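Local coordinates for putative lipoprotein (PDB 4FVS), which is of unknown function but, as a putative exported lipoprotein of the LolA/LolB clan, probably binds lipid, at residues I103-P108 / K142-I147; T5-Q10 / G73-D78; L77-T82 / T99-N104. One frame throughout, in Å; residues are numbered along the deposited sequence.

Contact 1. Residues I103-P108 / K142-I147; sequences INYPNP and KDREFI
Strand 132-154 meets the chain leaving strand 102-104 through the side chains of Arg144 and Phe146, which both start out toward that chain. A bend at chi3 of Arg144 (67°) turns the guanidinium end-on to the carbonyl of Asn104. Arg144 NH2 donates to Asn104 O over 2.8 Å and Arg144 NH1 to the same oxygen over 3.0 Å, so one acceptor takes two bonds, with the oxygen lying in the guanidinium plane. A weak third bond joins NH1 to OD1 of Asn104, whose amide is turned almost perpendicular to the guanidinium; OD1 has its stronger partner in the backbone N of Asp121, and ND2 bonds to Glu74 and Tyr119. NH1 also bonds to Asp121 O. Ile103 CD1 covers one guanidinium face, 3.9 Å from Arg144 CZ, while NH2 sits over the centre of the Tyr105 ring, a cation-pi approach long enough to be at most weakly attractive. In this YmcC-like fold, the arginine thus bridges a long strand and a short one that do not neighbour each other in strand order. Farther along, Phe146 meets Pro108 by its ring, CE1 lying 3.6 Å from Pro108 CB; the same ring has Phe113 as an edge-to-face partner.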
loop_
_atom_site.group_PDB
_atom_site.type_symbol
_atom_site.label_atom_id
_atom_site.label_comp_id
_atom_site.label_asym_id
_atom_site.label_seq_id
_atom_site.Cartn_x
_atom_site.Cartn_y
_atom_site.Cartn_z
ATOM N N ILE A 103 3.178 -3.505 -8.976
ATOM C CA ILE A 103 2.430 -2.510 -9.744
ATOM C C ILE A 103 3.169 -1.167 -9.741
ATOM O O ILE A 103 3.832 -0.824 -8.761
ATOM C CB ILE A 103 0.987 -2.358 -9.224
ATOM C CG1 ILE A 103 0.959 -2.018 -7.700
ATOM C CG2 ILE A 103 0.175 -3.622 -9.567
ATOM C CD1 ILE A 103 -0.411 -1.548 -7.100
ATOM N N ASN A 104 3.052 -0.411 -10.840
ATOM C CA ASN A 104 3.691 0.896 -10.963
ATOM C C ASN A 104 2.941 1.962 -10.180
ATOM O O ASN A 104 1.727 1.838 -9.945
ATOM C CB ASN A 104 3.795 1.335 -12.418
ATOM C CG ASN A 104 2.486 1.732 -13.068
ATOM O OD1 ASN A 104 1.445 1.132 -12.853
ATOM N ND2 ASN A 104 2.510 2.746 -13.897
ATOM N N TYR A 105 3.683 3.028 -9.807
ATOM C CA TYR A 105 3.185 4.219 -9.166
ATOM C C TYR A 105 3.674 5.385 -10.007
ATOM O O TYR A 105 4.864 5.705 -10.005
ATOM C CB TYR A 105 3.594 4.299 -7.678
ATOM C CG TYR A 105 2.743 3.411 -6.795
ATOM C CD1 TYR A 105 2.997 2.043 -6.691
ATOM C CD2 TYR A 105 1.661 3.926 -6.093
ATOM C CE1 TYR A 105 2.195 1.211 -5.911
ATOM C CE2 TYR A 105 0.845 3.103 -5.312
ATOM C CZ TYR A 105 1.116 1.744 -5.225
ATOM O OH TYR A 105 0.341 0.928 -4.436
ATOM N N PRO A 106 2.786 5.969 -10.829
ATOM C CA PRO A 106 3.203 7.084 -11.691
ATOM C C PRO A 106 3.652 8.312 -10.887
ATOM O O PRO A 106 3.208 8.518 -9.768
ATOM C CB PRO A 106 1.939 7.390 -12.509
ATOM C CG PRO A 106 1.102 6.157 -12.415
ATOM C CD PRO A 106 1.355 5.663 -11.016
ATOM N N ASN A 107 4.586 9.082 -11.447
ATOM C CA ASN A 107 5.161 10.301 -10.890
ATOM C C ASN A 107 4.498 11.514 -11.550
ATOM O O ASN A 107 4.790 11.825 -12.711
ATOM C CB ASN A 107 6.683 10.311 -11.102
ATOM C CG ASN A 107 7.411 11.572 -10.684
ATOM O OD1 ASN A 107 6.923 12.389 -9.883
ATOM N ND2 ASN A 107 8.632 11.715 -11.186
ATOM N N PRO A 108 3.628 12.231 -10.821
ATOM C CA PRO A 108 2.931 13.375 -11.432
ATOM C C PRO A 108 3.770 14.644 -11.499
ATOM O O PRO A 108 3.338 15.638 -12.112
ATOM C CB PRO A 108 1.747 13.577 -10.513
ATOM C CG PRO A 108 2.256 13.126 -9.189
ATOM C CD PRO A 108 3.178 11.993 -9.437
ATOM N N LYS A 142 -8.275 -2.786 -9.502
ATOM C CA LYS A 142 -8.391 -2.405 -10.906
ATOM C C LYS A 142 -8.901 -0.968 -11.048
ATOM O O LYS A 142 -9.176 -0.314 -10.051
ATOM C CB LYS A 142 -9.353 -3.401 -11.623
ATOM C CG LYS A 142 -10.708 -3.562 -10.922
ATOM C CD LYS A 142 -11.446 -4.800 -11.348
ATOM C CE LYS A 142 -12.670 -5.002 -10.475
ATOM N NZ LYS A 142 -13.309 -6.323 -10.700
ATOM N N ASP A 143 -9.025 -0.486 -12.304
ATOM C CA ASP A 143 -9.523 0.841 -12.672
ATOM C C ASP A 143 -8.818 1.936 -11.864
ATOM O O ASP A 143 -9.465 2.854 -11.356
ATOM C CB ASP A 143 -11.042 0.890 -12.481
ATOM C CG ASP A 143 -11.816 -0.256 -13.121
ATOM O OD1 ASP A 143 -11.653 -0.478 -14.349
ATOM O OD2 ASP A 143 -12.633 -0.886 -12.415
ATOM N N ARG A 144 -7.482 1.834 -11.752
ATOM C CA ARG A 144 -6.665 2.799 -11.023
ATOM C C ARG A 144 -6.621 4.093 -11.790
ATOM O O ARG A 144 -6.403 4.057 -12.997
ATOM C CB ARG A 144 -5.241 2.258 -10.780
ATOM C CG ARG A 144 -5.178 0.963 -9.973
ATOM C CD ARG A 144 -3.769 0.402 -9.898
ATOM N NE ARG A 144 -2.822 1.217 -9.121
ATOM C CZ ARG A 144 -1.534 1.348 -9.418
ATOM N NH1 ARG A 144 -1.029 0.746 -10.483
ATOM N NH2 ARG A 144 -0.746 2.100 -8.667
ATOM N N GLU A 145 -6.863 5.227 -11.131
ATOM C CA GLU A 145 -6.824 6.520 -11.817
ATOM C C GLU A 145 -6.173 7.594 -10.949
ATOM O O GLU A 145 -6.278 7.555 -9.745
ATOM C CB GLU A 145 -8.215 6.992 -12.286
ATOM C CG GLU A 145 -9.248 7.198 -11.194
ATOM C CD GLU A 145 -10.521 7.876 -11.657
ATOM O OE1 GLU A 145 -10.442 9.007 -12.194
ATOM O OE2 GLU A 145 -11.605 7.302 -11.409
ATOM N N PHE A 146 -5.493 8.542 -11.580
ATOM C CA PHE A 146 -4.867 9.689 -10.951
ATOM C C PHE A 146 -5.925 10.764 -10.733
ATOM O O PHE A 146 -6.615 11.156 -11.689
ATOM C CB PHE A 146 -3.714 10.211 -11.837
ATOM C CG PHE A 146 -3.081 11.483 -11.333
ATOM C CD1 PHE A 146 -2.233 11.464 -10.226
ATOM C CD2 PHE A 146 -3.398 12.710 -11.905
ATOM C CE1 PHE A 146 -1.667 12.642 -9.738
ATOM C CE2 PHE A 146 -2.845 13.892 -11.410
ATOM C CZ PHE A 146 -1.968 13.848 -10.341
ATOM N N ILE A 147 -6.030 11.263 -9.482
ATOM C CA ILE A 147 -7.018 12.280 -9.127
ATOM C C ILE A 147 -6.387 13.682 -9.229
ATOM O O ILE A 147 -6.784 14.479 -10.087
ATOM C CB ILE A 147 -7.614 11.997 -7.717
ATOM C CG1 ILE A 147 -8.182 10.559 -7.606
ATOM C CG2 ILE A 147 -8.654 13.049 -7.326
ATOM C CD1 ILE A 147 -9.211 10.132 -8.786
#

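Contact 2. Residues T5-Q10 / G73-D78; sequences TFFFPQ and GEFFLD
Phe75, from strand 74-78, packs its ring against three consecutive phenylalanines of the irregular N-terminal segment 5-10. With CG anti to the backbone N (chi1 176°), the ring stands out from the strand toward that segment. Phe75 CE1 points at the middle of the Phe6 ring and is almost equally far from all six of its carbons, 3.7 Å from Phe6 CD2. The planes are 72° apart, which makes this a T-shaped stack. Phe6 leaves the backbone pointing away from the strand, and its chi1 of -149° falls short of fully anti to the backbone N; its ring nevertheless presents a face to the edge of Phe75. The Phe7 ring does the reverse, turning an edge to the face of Phe75 in an offset edge-to-face pair with centroids 5.9 Å apart. Here CG is anti to the carbonyl carbon, and Phe7 CB makes an off-centre CH-pi contact with the Phe75 ring.

Phe6, Phe7 and Phe75 form an aromatic cluster in the buried interior of this putative lipoprotein's YmcC-like fold, where the N-terminal segment runs nearly parallel to strand 74-78. Phe7 is the centre of an inverse gamma turn, closed by a weak bond from Phe8 N to Phe6 O. Phe7 N lies over the centre of the Phe75 ring, and Phe7 O is 3.4 Å from Phe75 CZ.

Phe8, with CG anti to the backbone N, brings CB to within 3.7 Å of Phe75 CZ and turns its ring to Leu77. Leu77, its CG also anti to the backbone N, lays CD1 over one face, 3.8 Å from Phe8 CD1, in a CH-pi contact; Pro9 CD lies over the opposite face, both set toward the rim. Trp16 packs edge-to-face with Phe8, as Tyr187 does with Phe7.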
loop_
_atom_site.group_PDB
_atom_site.type_symbol
_atom_site.label_atom_id
_atom_site.label_comp_id
_atom_site.label_asym_id
_atom_site.label_seq_id
_atom_site.Cartn_x
_atom_site.Cartn_y
_atom_site.Cartn_z
ATOM N N THR A 5 11.960 8.981 -9.649
ATOM C CA THR A 5 11.438 9.355 -8.332
ATOM C C THR A 5 10.989 8.071 -7.629
ATOM O O THR A 5 10.216 7.290 -8.197
ATOM C CB THR A 5 10.317 10.381 -8.459
ATOM O OG1 THR A 5 10.743 11.442 -9.304
ATOM C CG2 THR A 5 9.881 10.939 -7.127
ATOM N N PHE A 6 11.526 7.834 -6.420
ATOM C CA PHE A 6 11.277 6.646 -5.624
ATOM C C PHE A 6 10.174 6.933 -4.601
ATOM O O PHE A 6 10.391 7.690 -3.656
ATOM C CB PHE A 6 12.588 6.217 -4.949
ATOM C CG PHE A 6 12.728 4.737 -4.719
ATOM C CD1 PHE A 6 13.235 3.913 -5.707
ATOM C CD2 PHE A 6 12.394 4.170 -3.492
ATOM C CE1 PHE A 6 13.379 2.544 -5.485
ATOM C CE2 PHE A 6 12.538 2.801 -3.273
ATOM C CZ PHE A 6 13.028 2.000 -4.269
ATOM N N PHE A 7 8.980 6.342 -4.796
ATOM C CA PHE A 7 7.854 6.565 -3.895
ATOM C C PHE A 7 7.860 5.528 -2.754
ATOM O O PHE A 7 6.895 4.783 -2.571
ATOM C CB PHE A 7 6.529 6.556 -4.668
ATOM C CG PHE A 7 6.440 7.699 -5.647
ATOM C CD1 PHE A 7 6.241 9.000 -5.203
ATOM C CD2 PHE A 7 6.589 7.478 -7.011
ATOM C CE1 PHE A 7 6.171 10.056 -6.103
ATOM C CE2 PHE A 7 6.526 8.539 -7.909
ATOM C CZ PHE A 7 6.313 9.824 -7.447
ATOM N N PHE A 8 8.954 5.505 -1.978
ATOM C CA PHE A 8 9.164 4.608 -0.851
ATOM C C PHE A 8 10.455 4.982 -0.142
ATOM O O PHE A 8 11.346 5.469 -0.832
ATOM C CB PHE A 8 9.224 3.163 -1.364
ATOM C CG PHE A 8 9.006 2.068 -0.345
ATOM C CD1 PHE A 8 7.736 1.812 0.168
ATOM C CD2 PHE A 8 10.056 1.254 0.056
ATOM C CE1 PHE A 8 7.533 0.800 1.097
ATOM C CE2 PHE A 8 9.846 0.227 0.973
ATOM C CZ PHE A 8 8.584 0.002 1.481
ATOM N N PRO A 9 10.625 4.773 1.197
ATOM C CA PRO A 9 11.908 5.115 1.836
ATOM C C PRO A 9 13.055 4.351 1.181
ATOM O O PRO A 9 12.874 3.197 0.789
ATOM C CB PRO A 9 11.690 4.703 3.291
ATOM C CG PRO A 9 10.246 4.774 3.475
ATOM C CD PRO A 9 9.682 4.242 2.201
ATOM N N GLN A 10 14.201 5.004 0.995
ATOM C CA GLN A 10 15.313 4.385 0.289
ATOM C C GLN A 10 16.641 4.497 1.076
ATOM O O GLN A 10 17.710 4.291 0.490
ATOM C CB GLN A 10 15.456 5.029 -1.112
ATOM C CG GLN A 10 15.514 6.566 -1.099
ATOM C CD GLN A 10 15.751 7.200 -2.446
ATOM O OE1 GLN A 10 15.828 6.553 -3.494
ATOM N NE2 GLN A 10 15.885 8.506 -2.443
ATOM N N GLY A 73 13.389 4.332 -15.306
ATOM C CA GLY A 73 12.570 5.519 -15.120
ATOM C C GLY A 73 11.200 5.345 -14.514
ATOM O O GLY A 73 10.538 6.351 -14.256
ATOM N N GLU A 74 10.768 4.094 -14.249
ATOM C CA GLU A 74 9.449 3.799 -13.672
ATOM C C GLU A 74 9.607 3.130 -12.326
ATOM O O GLU A 74 10.485 2.276 -12.161
ATOM C CB GLU A 74 8.613 2.917 -14.622
ATOM C CG GLU A 74 7.131 2.868 -14.293
ATOM C CD GLU A 74 6.193 2.425 -15.403
ATOM O OE1 GLU A 74 6.649 1.770 -16.366
ATOM O OE2 GLU A 74 4.989 2.758 -15.317
ATOM N N PHE A 75 8.739 3.530 -11.357
ATOM C CA PHE A 75 8.750 3.043 -9.983
ATOM C C PHE A 75 7.660 1.986 -9.759
ATOM O O PHE A 75 6.487 2.215 -10.073
ATOM C CB PHE A 75 8.576 4.208 -8.982
ATOM C CG PHE A 75 8.487 3.740 -7.546
ATOM C CD1 PHE A 75 9.637 3.414 -6.830
ATOM C CD2 PHE A 75 7.249 3.551 -6.934
ATOM C CE1 PHE A 75 9.552 2.916 -5.530
ATOM C CE2 PHE A 75 7.170 3.065 -5.627
ATOM C CZ PHE A 75 8.325 2.759 -4.932
ATOM N N PHE A 76 8.046 0.865 -9.121
ATOM C CA PHE A 76 7.153 -0.255 -8.801
ATOM C C PHE A 76 7.225 -0.648 -7.327
ATOM O O PHE A 76 8.270 -0.555 -6.696
ATOM C CB PHE A 76 7.495 -1.475 -9.665
ATOM C CG PHE A 76 7.470 -1.218 -11.157
ATOM C CD1 PHE A 76 8.582 -0.692 -11.809
ATOM C CD2 PHE A 76 6.339 -1.514 -11.912
ATOM C CE1 PHE A 76 8.547 -0.439 -13.174
ATOM C CE2 PHE A 76 6.311 -1.264 -13.275
ATOM C CZ PHE A 76 7.415 -0.729 -13.898
ATOM N N LEU A 77 6.112 -1.121 -6.800
ATOM C CA LEU A 77 5.991 -1.562 -5.414
ATOM C C LEU A 77 5.091 -2.799 -5.351
ATOM O O LEU A 77 4.134 -2.876 -6.130
ATOM C CB LEU A 77 5.403 -0.397 -4.597
ATOM C CG LEU A 77 5.200 -0.565 -3.088
ATOM C CD1 LEU A 77 6.529 -0.777 -2.354
ATOM C CD2 LEU A 77 4.509 0.643 -2.525
ATOM N N ASP A 78 5.376 -3.757 -4.432
ATOM C CA ASP A 78 4.531 -4.944 -4.281
ATOM C C ASP A 78 3.100 -4.495 -3.938
ATOM O O ASP A 78 2.902 -3.689 -3.012
ATOM C CB ASP A 78 5.094 -5.924 -3.227
ATOM C CG ASP A 78 4.702 -7.390 -3.435
ATOM O OD1 ASP A 78 3.575 -7.646 -3.941
ATOM O OD2 ASP A 78 5.499 -8.278 -3.048
#

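Contact 3. Residues L77-T82 / T99-N104; sequences LDSKET and TENFIN
Two backbone bonds join strand 74-78 to strand 102-104 at the hydrogen-bonded antiparallel pair Leu77 and Ile103. Leu77 N donates to Ile103 O over 3.0 Å, in the plane of that carbonyl; Ile103 N returns a bond to Leu77 O over 3.1 Å, approaching from above the carbonyl plane. Asp78 and Phe102 follow as a non-hydrogen-bonded pair. Their side chains share one face of the sheet, with the Asp78 carboxylate carbon over a face of the Phe102 ring, and Phe102 CD1 comes within 3.4 Å of Asp78 N.

Beyond this pair the chain bends into a 3-10 turn, and the carbonyl of Asn101 becomes the main acceptor. Ser79 N reaches Asn101 O over 2.7 Å, nearly along the C=O axis. The hydroxyl donates as well, Ser79 OG lying 2.6 Å from Asn101 O and above the carbonyl plane. That second bond depends on the crowded rotamer of Ser79, with OG between the backbone N and the carbonyl carbon (chi1 52°). An alanine here would probably weaken the hold on Asn101 by losing the hydroxyl's bond to its carbonyl, although the backbone bond could remain.

Asp78 OD1 takes a weak but straight bond from Asn101 N, 3.4 Å away, so the backbone N and O of Asn101 are both bonded, to Asp78 and Ser79. Asp78 OD2 lies 5.3 Å from Glu100 OE1, too far for contact, and the like charges might slightly raise the pKa of one. Within the turn, Glu81 N bonds to Asp78 O and Thr82 N to Ser79 O. Ile103 CD1 also packs against Thr82 OG1, itself weakly bonded to Glu185. Strand 74-78 thus pairs antiparallel with 102-104, an outermost strand within this chain, and runs on into a 3-10 segment of the YmcC-like fold.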
loop_
_atom_site.group_PDB
_atom_site.type_symbol
_atom_site.label_atom_id
_atom_site.label_comp_id
_atom_site.label_asym_id
_atom_site.label_seq_id
_atom_site.Cartn_x
_atom_site.Cartn_y
_atom_site.Cartn_z
ATOM N N LEU A 77 6.112 -1.121 -6.800
ATOM C CA LEU A 77 5.991 -1.562 -5.414
ATOM C C LEU A 77 5.091 -2.799 -5.351
ATOM O O LEU A 77 4.134 -2.876 -6.130
ATOM C CB LEU A 77 5.403 -0.397 -4.597
ATOM C CG LEU A 77 5.200 -0.565 -3.088
ATOM C CD1 LEU A 77 6.529 -0.777 -2.354
ATOM C CD2 LEU A 77 4.509 0.643 -2.525
ATOM N N ASP A 78 5.376 -3.757 -4.432
ATOM C CA ASP A 78 4.531 -4.944 -4.281
ATOM C C ASP A 78 3.100 -4.495 -3.938
ATOM O O ASP A 78 2.902 -3.689 -3.012
ATOM C CB ASP A 78 5.094 -5.924 -3.227
ATOM C CG ASP A 78 4.702 -7.390 -3.435
ATOM O OD1 ASP A 78 3.575 -7.646 -3.941
ATOM O OD2 ASP A 78 5.499 -8.278 -3.048
ATOM N N SER A 79 2.110 -4.993 -4.723
ATOM C CA SER A 79 0.685 -4.649 -4.615
ATOM C C SER A 79 0.056 -4.956 -3.242
ATOM O O SER A 79 -1.020 -4.427 -2.982
ATOM C CB SER A 79 -0.142 -5.323 -5.708
ATOM O OG SER A 79 0.056 -6.722 -5.789
ATOM N N LYS A 80 0.733 -5.709 -2.342
ATOM C CA LYS A 80 0.217 -6.031 -1.000
ATOM C C LYS A 80 0.195 -4.771 -0.109
ATOM O O LYS A 80 -0.590 -4.708 0.852
ATOM C CB LYS A 80 1.001 -7.191 -0.310
ATOM C CG LYS A 80 2.475 -6.961 -0.010
ATOM C CD LYS A 80 3.019 -8.105 0.781
ATOM C CE LYS A 80 4.504 -8.187 0.760
ATOM N NZ LYS A 80 4.962 -9.485 1.337
ATOM N N GLU A 81 1.025 -3.762 -0.459
ATOM C CA GLU A 81 1.087 -2.463 0.231
ATOM C C GLU A 81 -0.275 -1.708 0.103
ATOM O O GLU A 81 -0.639 -0.934 0.992
ATOM C CB GLU A 81 2.236 -1.632 -0.349
ATOM C CG GLU A 81 2.581 -0.357 0.398
ATOM C CD GLU A 81 3.237 -0.410 1.766
ATOM O OE1 GLU A 81 3.070 -1.425 2.486
ATOM O OE2 GLU A 81 3.868 0.609 2.142
ATOM N N THR A 82 -1.027 -1.981 -0.985
ATOM C CA THR A 82 -2.350 -1.413 -1.272
ATOM C C THR A 82 -3.376 -1.962 -0.222
ATOM O O THR A 82 -4.356 -1.256 0.078
ATOM C CB THR A 82 -2.746 -1.706 -2.775
ATOM O OG1 THR A 82 -1.927 -0.913 -3.633
ATOM C CG2 THR A 82 -4.184 -1.370 -3.100
ATOM N N THR A 99 -0.005 -13.151 -2.637
ATOM C CA THR A 99 0.767 -13.439 -3.851
ATOM C C THR A 99 1.476 -12.168 -4.303
ATOM O O THR A 99 0.964 -11.054 -4.128
ATOM C CB THR A 99 -0.132 -14.012 -4.946
ATOM O OG1 THR A 99 -1.238 -13.140 -5.146
ATOM C CG2 THR A 99 -0.651 -15.392 -4.625
ATOM N N GLU A 100 2.673 -12.344 -4.857
ATOM C CA GLU A 100 3.507 -11.265 -5.354
ATOM C C GLU A 100 2.958 -10.741 -6.668
ATOM O O GLU A 100 2.677 -11.516 -7.574
ATOM C CB GLU A 100 4.957 -11.752 -5.527
ATOM C CG GLU A 100 5.902 -10.717 -6.115
ATOM C CD GLU A 100 7.055 -11.318 -6.893
ATOM O OE1 GLU A 100 8.108 -11.571 -6.263
ATOM O OE2 GLU A 100 6.910 -11.533 -8.122
ATOM N N ASN A 101 2.774 -9.423 -6.746
ATOM C CA ASN A 101 2.355 -8.702 -7.951
ATOM C C ASN A 101 2.862 -7.278 -7.802
ATOM O O ASN A 101 2.459 -6.587 -6.873
ATOM C CB ASN A 101 0.822 -8.783 -8.209
ATOM C CG ASN A 101 0.359 -8.461 -9.634
ATOM O OD1 ASN A 101 0.983 -7.704 -10.374
ATOM N ND2 ASN A 101 -0.770 -9.018 -10.055
ATOM N N PHE A 102 3.843 -6.886 -8.626
ATOM C CA PHE A 102 4.417 -5.537 -8.579
ATOM C C PHE A 102 3.649 -4.627 -9.503
ATOM O O PHE A 102 3.452 -4.953 -10.672
ATOM C CB PHE A 102 5.899 -5.559 -8.940
ATOM C CG PHE A 102 6.793 -6.148 -7.860
ATOM C CD1 PHE A 102 7.191 -5.386 -6.768
ATOM C CD2 PHE A 102 7.274 -7.446 -7.960
ATOM C CE1 PHE A 102 8.043 -5.919 -5.797
ATOM C CE2 PHE A 102 8.129 -7.971 -6.988
ATOM C CZ PHE A 102 8.508 -7.208 -5.919
ATOM N N ILE A 103 3.178 -3.505 -8.976
ATOM C CA ILE A 103 2.430 -2.510 -9.744
ATOM C C ILE A 103 3.169 -1.167 -9.741
ATOM O O ILE A 103 3.832 -0.824 -8.761
ATOM C CB ILE A 103 0.987 -2.358 -9.224
ATOM C CG1 ILE A 103 0.959 -2.018 -7.700
ATOM C CG2 ILE A 103 0.175 -3.622 -9.567
ATOM C CD1 ILE A 103 -0.411 -1.548 -7.100
ATOM N N ASN A 104 3.052 -0.411 -10.840
ATOM C CA ASN A 104 3.691 0.896 -10.963
ATOM C C ASN A 104 2.941 1.962 -10.180
ATOM O O ASN A 104 1.727 1.838 -9.945
ATOM C CB ASN A 104 3.795 1.335 -12.418
ATOM C CG ASN A 104 2.486 1.732 -13.068
ATOM O OD1 ASN A 104 1.445 1.132 -12.853
ATOM N ND2 ASN A 104 2.510 2.746 -13.897
#

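In the fold
From the N terminus, the irregular segment 5-10 is the first to find its partner, when the chain returns as strand 74-78 several strands later; contact 2 closes that long loop. The same strand runs into 77-82, where contact 3 opens, to be closed by 99-104 after a much shorter excursion. Contact 1 then starts from the end of that segment, at Ile103 and Asn104, and closes on strand 132-154. The three loops follow in series, neither nested nor crossed, with adjoining contacts sharing residues. Bonds from Tyr105 N to Phe75 O and from Asn104 ND2 to Glu74 OE2 tie contacts 1 and 2; strand 102-104 and the residues after it lie between strand 74-78 and strand 132-154.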